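Translation initiation factor eIF2 assembly protein (Schizosaccharomyces pombe, PDB 4ZGP) acts as an ATP-dependent chaperone that binds the gamma subunit of eIF2 and allows it to assemble with the alpha and beta subunits. Local coordinates at residues P53-V58 against R95-L100; D230-L235 against F243-Y248. All blocks are in the same frame, centred on the assembly; numbering follows the deposited sequence. Where two conformers were deposited one is given.

Both interactions lie in one chain with an ATP-grasp fold, on opposite sides of its centre. Interaction 1 (53-58 with 95-100) comes first along the sequence and closes before interaction 2 (230-235 with 243-248) opens. Their centres are 32 Å apart, and their nearest atoms are about 21 Å apart, so they do not touch. Interaction 1 joins the starts of helices 56-62 and 95-107. Its centre is 22 Å from that of the chain. Interaction 2 sets residues 230-235, on helix 221-233, against strand 243-250 of the mixed sheet. ADP binds between these two regions. Interaction 2 is closer to it, since its strand carries the nucleotide-binding Asp246.

Interaction 1: P53-V58 against R95-L100; sequences PIPATV and REAIQL
The methyl group of Ala97 overlaps three side chains of 53-58 at once. Ala97 CB lies 4.0 Å from Pro55 CB, on the proline ring. It is 3.9 Å from Val58 CG2. Thr57 completes the group, with its OG1 4.0 Å from Ala97 CB. These three atoms form a triangle, and the methyl sits nearly over its middle. The contact is small and is made by van der Waals packing.

Pro55 holds the N-cap position of helix 56-62. Its ring offers no polar capping group, and its CB and CG edge is turned to the other helix. Leu100, one turn after Ala97, stays just beyond contact, its CD2 4.7 Å from Pro55 CG. Val58 has CG1 anti to the backbone N (chi1 167°). This leaves CG2 as the branch that meets Ala97. The buried Val58 also touches Leu142 of helix 138-146.

Thr57 turns OG1 between its backbone N and carbonyl carbon (chi1 65°). There the hydroxyl passes beside the Ala97 methyl and makes a weak hydrogen bond with the backbone N of Glu94. The polar atom thus packs against carbon while it pairs with the residue just before helix 95-107. The first turns of that helix are regular. Gln99 N bonds to Arg95 O at 2.8 Å, and Ala97 faces 53-58 from between them.

Helix 138-146 also touches Ile98, and so borders both segments. This is a helix-helix contact in which the small side chain of Ala97 probably lets two helix starts come close: Pro55 and Ala97 have their CA atoms 6.4 Å apart. It is peripheral packing in the ATP-grasp fold, with Val58 about 12 Å, side chain to side chain, from the ATP-binding Lys115.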
# COMPACT_ATOMS: atom_id res chain seq x y z
N PRO A 53 -5.65 18.32 0.08
CA PRO A 53 -4.54 17.98 0.98
C PRO A 53 -5.01 17.64 2.39
O PRO A 53 -6.14 17.93 2.77
CB PRO A 53 -3.69 19.25 0.98
CG PRO A 53 -4.62 20.34 0.59
CD PRO A 53 -5.60 19.73 -0.36
N ILE A 54 -4.13 17.00 3.14
CA ILE A 54 -4.43 16.63 4.51
C ILE A 54 -4.58 17.90 5.35
O ILE A 54 -3.80 18.84 5.20
CB ILE A 54 -3.31 15.70 5.09
CG1 ILE A 54 -3.73 15.09 6.42
CG2 ILE A 54 -1.98 16.45 5.20
CD1 ILE A 54 -2.87 13.93 6.81
N PRO A 55 -5.62 17.96 6.21
CA PRO A 55 -5.79 19.12 7.09
C PRO A 55 -4.55 19.38 7.92
O PRO A 55 -3.98 18.45 8.48
CB PRO A 55 -6.97 18.72 7.97
CG PRO A 55 -7.78 17.81 7.09
CD PRO A 55 -6.77 17.04 6.26
N ALA A 56 -4.12 20.64 7.98
CA ALA A 56 -2.88 21.00 8.64
C ALA A 56 -2.84 20.63 10.13
O ALA A 56 -1.78 20.28 10.65
CB ALA A 56 -2.62 22.50 8.48
N THR A 57 -3.98 20.70 10.81
CA THR A 57 -3.98 20.36 12.24
C THR A 57 -3.77 18.86 12.41
O THR A 57 -3.18 18.42 13.39
CB THR A 57 -5.28 20.79 12.96
OG1 THR A 57 -6.40 20.07 12.44
CG2 THR A 57 -5.50 22.29 12.77
N VAL A 58 -4.26 18.07 11.45
CA VAL A 58 -4.01 16.63 11.46
C VAL A 58 -2.52 16.37 11.26
O VAL A 58 -1.90 15.58 11.98
CB VAL A 58 -4.85 15.90 10.38
CG1 VAL A 58 -4.36 14.47 10.18
CG2 VAL A 58 -6.32 15.89 10.76
N ARG A 95 -12.02 20.44 15.41
CA ARG A 95 -13.24 19.67 15.24
C ARG A 95 -13.63 19.50 13.78
O ARG A 95 -14.21 18.48 13.40
CB ARG A 95 -14.40 20.33 16.02
CG ARG A 95 -15.71 19.57 15.88
CD ARG A 95 -16.85 20.12 16.74
NE ARG A 95 -18.13 19.64 16.24
CZ ARG A 95 -18.67 18.47 16.56
NH1 ARG A 95 -19.83 18.11 16.03
NH2 ARG A 95 -18.05 17.65 17.40
N GLU A 96 -13.32 20.50 12.97
CA GLU A 96 -13.69 20.48 11.56
C GLU A 96 -13.04 19.29 10.86
O GLU A 96 -13.68 18.58 10.06
CB GLU A 96 -13.27 21.79 10.88
CG GLU A 96 -14.13 23.00 11.23
CD GLU A 96 -13.64 23.79 12.45
OE1 GLU A 96 -12.67 23.37 13.11
OE2 GLU A 96 -14.24 24.85 12.74
N ALA A 97 -11.77 19.06 11.18
CA ALA A 97 -11.03 17.94 10.63
C ALA A 97 -11.59 16.62 11.13
O ALA A 97 -11.76 15.67 10.36
CB ALA A 97 -9.57 18.06 10.99
N ILE A 98 -11.88 16.56 12.43
CA ILE A 98 -12.47 15.36 13.02
C ILE A 98 -13.80 15.01 12.36
O ILE A 98 -14.07 13.84 12.07
CB ILE A 98 -12.69 15.53 14.55
CG1 ILE A 98 -11.37 15.86 15.25
CG2 ILE A 98 -13.30 14.25 15.15
CD1 ILE A 98 -10.32 14.81 15.12
N GLN A 99 -14.66 16.01 12.13
CA GLN A 99 -15.95 15.74 11.49
C GLN A 99 -15.78 15.29 10.04
O GLN A 99 -16.53 14.43 9.54
CB GLN A 99 -16.84 16.98 11.56
CG GLN A 99 -17.26 17.37 12.97
CD GLN A 99 -18.04 16.28 13.67
OE1 GLN A 99 -18.88 15.62 13.05
NE2 GLN A 99 -17.77 16.09 14.95
N LEU A 100 -14.80 15.87 9.36
CA LEU A 100 -14.49 15.52 7.98
C LEU A 100 -14.10 14.05 7.88
O LEU A 100 -14.59 13.31 7.03
CB LEU A 100 -13.37 16.41 7.44
CG LEU A 100 -13.14 16.44 5.92
CD1 LEU A 100 -14.45 16.62 5.18
CD2 LEU A 100 -12.17 17.56 5.56

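Interaction 2: D230-L235 against F243-Y248; sequences DLLKKL and FVFDVY
Phe245 leaves strand 243-250 with its CB directed toward 230-235. Its CG is set between the backbone N and the carbonyl carbon (chi1 67°), which carries the ring up against three leucines. CG is the first ring atom to meet one, at 3.9 Å from Leu235 CD1. This methyl lies over the ring centre, 10° off the normal, as a CH-pi contact. CD1 and CD2 therefore share the same methyl. Further out, CE1 meets Leu232 CD1 at 4.1 Å. CE2, on the opposite edge from CE1, meets Leu231 CD2 obliquely, on the same side of the ring plane as Leu235 CD1. At the tip, CZ lies 4.1 Å from Leu232 CB.

Leu235 CD1 serves two rings, for it also sits at the edge of Phe243, 4.1 Å from CE2. Leu232 CD1 reaches the same ring at an oblique angle, 3.8 Å from Phe243 CZ. Leu231 CD2 lies just 3.4 Å from Val247 CG1, but Val247 was modelled in two conformers, so this tight approach is doubtful.

Ile228, Cys196, Val198 and Leu256 also pack on Phe245. With alanine in place of Phe245 the ring is gone, which would probably open a gap between helix and sheet and leave the methyls of Leu231, Leu232 and Leu235 without their partner.

Asp246 points away from this core. It touches ADP and forms salt bridges with Arg195 and Arg209. This is helix-on-sheet packing behind the nucleotide site of the ATP-grasp fold: one face of the strand builds the hydrophobic core, and the other carries Asp246 into the ADP pocket.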
# COMPACT_ATOMS: atom_id res chain seq x y z
N ASP A 230 -4.24 -11.43 -15.52
CA ASP A 230 -5.36 -10.67 -16.07
C ASP A 230 -5.46 -9.28 -15.46
O ASP A 230 -5.74 -8.31 -16.17
CB ASP A 230 -6.67 -11.42 -15.84
CG ASP A 230 -6.83 -12.63 -16.76
OD1 ASP A 230 -6.08 -12.75 -17.76
OD2 ASP A 230 -7.72 -13.45 -16.47
N LEU A 231 -5.25 -9.17 -14.15
CA LEU A 231 -5.27 -7.85 -13.51
C LEU A 231 -4.15 -6.96 -14.08
O LEU A 231 -4.38 -5.79 -14.38
CB LEU A 231 -5.14 -7.97 -11.99
CG LEU A 231 -5.10 -6.67 -11.18
CD1 LEU A 231 -6.32 -5.83 -11.51
CD2 LEU A 231 -5.05 -6.94 -9.68
N LEU A 232 -2.95 -7.52 -14.25
CA LEU A 232 -1.84 -6.72 -14.74
C LEU A 232 -2.16 -6.13 -16.12
O LEU A 232 -1.75 -5.01 -16.42
CB LEU A 232 -0.54 -7.55 -14.81
CG LEU A 232 0.67 -6.83 -15.44
CD1 LEU A 232 1.09 -5.51 -14.73
CD2 LEU A 232 1.86 -7.80 -15.55
N LYS A 233 -2.91 -6.86 -16.94
CA LYS A 233 -3.31 -6.32 -18.24
C LYS A 233 -4.17 -5.07 -18.07
O LYS A 233 -4.18 -4.18 -18.93
CB LYS A 233 -4.09 -7.34 -19.06
CG LYS A 233 -3.25 -8.51 -19.55
CD LYS A 233 -4.14 -9.54 -20.23
CE LYS A 233 -3.33 -10.71 -20.78
NZ LYS A 233 -2.66 -11.50 -19.70
N LYS A 234 -4.89 -5.01 -16.96
CA LYS A 234 -5.74 -3.85 -16.69
C LYS A 234 -4.99 -2.69 -16.03
O LYS A 234 -5.58 -1.63 -15.78
CB LYS A 234 -6.92 -4.27 -15.81
CG LYS A 234 -7.91 -5.18 -16.52
CD LYS A 234 -8.97 -5.68 -15.56
CE LYS A 234 -9.74 -6.84 -16.14
NZ LYS A 234 -10.46 -7.55 -15.06
N LEU A 235 -3.70 -2.87 -15.76
CA LEU A 235 -2.88 -1.82 -15.13
C LEU A 235 -2.06 -1.09 -16.20
O LEU A 235 -1.04 -0.44 -15.90
CB LEU A 235 -1.96 -2.42 -14.05
CG LEU A 235 -2.66 -3.19 -12.91
CD1 LEU A 235 -1.67 -3.69 -11.87
CD2 LEU A 235 -3.76 -2.37 -12.20
N PHE A 243 7.33 -1.97 -11.39
CA PHE A 243 6.64 -1.61 -10.16
C PHE A 243 6.22 -2.88 -9.43
O PHE A 243 6.42 -3.99 -9.92
CB PHE A 243 5.43 -0.69 -10.45
CG PHE A 243 4.38 -1.29 -11.37
CD1 PHE A 243 4.51 -1.22 -12.75
CD2 PHE A 243 3.24 -1.91 -10.85
CE1 PHE A 243 3.53 -1.74 -13.61
CE2 PHE A 243 2.26 -2.45 -11.70
CZ PHE A 243 2.40 -2.36 -13.07
N VAL A 244 5.63 -2.71 -8.25
CA VAL A 244 5.21 -3.85 -7.44
C VAL A 244 3.76 -3.63 -7.05
O VAL A 244 3.45 -2.57 -6.55
CB VAL A 244 6.06 -3.97 -6.18
CG1 VAL A 244 5.64 -5.18 -5.35
CG2 VAL A 244 7.59 -4.05 -6.57
N PHE A 245 2.87 -4.59 -7.29
CA PHE A 245 1.47 -4.37 -6.90
C PHE A 245 1.00 -5.47 -5.97
O PHE A 245 1.44 -6.61 -6.10
CB PHE A 245 0.55 -4.19 -8.14
CG PHE A 245 0.36 -5.41 -9.02
CD1 PHE A 245 1.26 -5.72 -10.02
CD2 PHE A 245 -0.79 -6.18 -8.93
CE1 PHE A 245 1.04 -6.81 -10.87
CE2 PHE A 245 -1.01 -7.27 -9.76
CZ PHE A 245 -0.10 -7.60 -10.73
N ASP A 246 0.17 -5.11 -4.99
CA ASP A 246 -0.36 -6.09 -4.04
C ASP A 246 -1.78 -6.41 -4.46
O ASP A 246 -2.51 -5.53 -4.91
CB ASP A 246 -0.34 -5.57 -2.60
CG ASP A 246 1.08 -5.42 -2.05
OD1 ASP A 246 2.01 -6.05 -2.60
OD2 ASP A 246 1.27 -4.65 -1.10
N VAL A 247 -2.15 -7.68 -4.36
CA VAL A 247 -3.49 -8.10 -4.78
C VAL A 247 -4.14 -8.98 -3.74
O VAL A 247 -3.47 -9.72 -3.05
CB VAL A 247 -3.45 -8.87 -6.10
CG1 VAL A 247 -3.04 -7.96 -7.17
CG2 VAL A 247 -2.50 -10.05 -6.01
N TYR A 248 -5.46 -8.85 -3.63
CA TYR A 248 -6.24 -9.71 -2.77
C TYR A 248 -7.17 -10.52 -3.67
O TYR A 248 -7.93 -9.95 -4.46
CB TYR A 248 -7.04 -8.90 -1.75
CG TYR A 248 -7.94 -9.77 -0.90
CD1 TYR A 248 -7.41 -10.82 -0.16
CD2 TYR A 248 -9.30 -9.52 -0.81
CE1 TYR A 248 -8.24 -11.63 0.64
CE2 TYR A 248 -10.14 -10.32 0.00
CZ TYR A 248 -9.60 -11.37 0.71
OH TYR A 248 -10.42 -12.17 1.50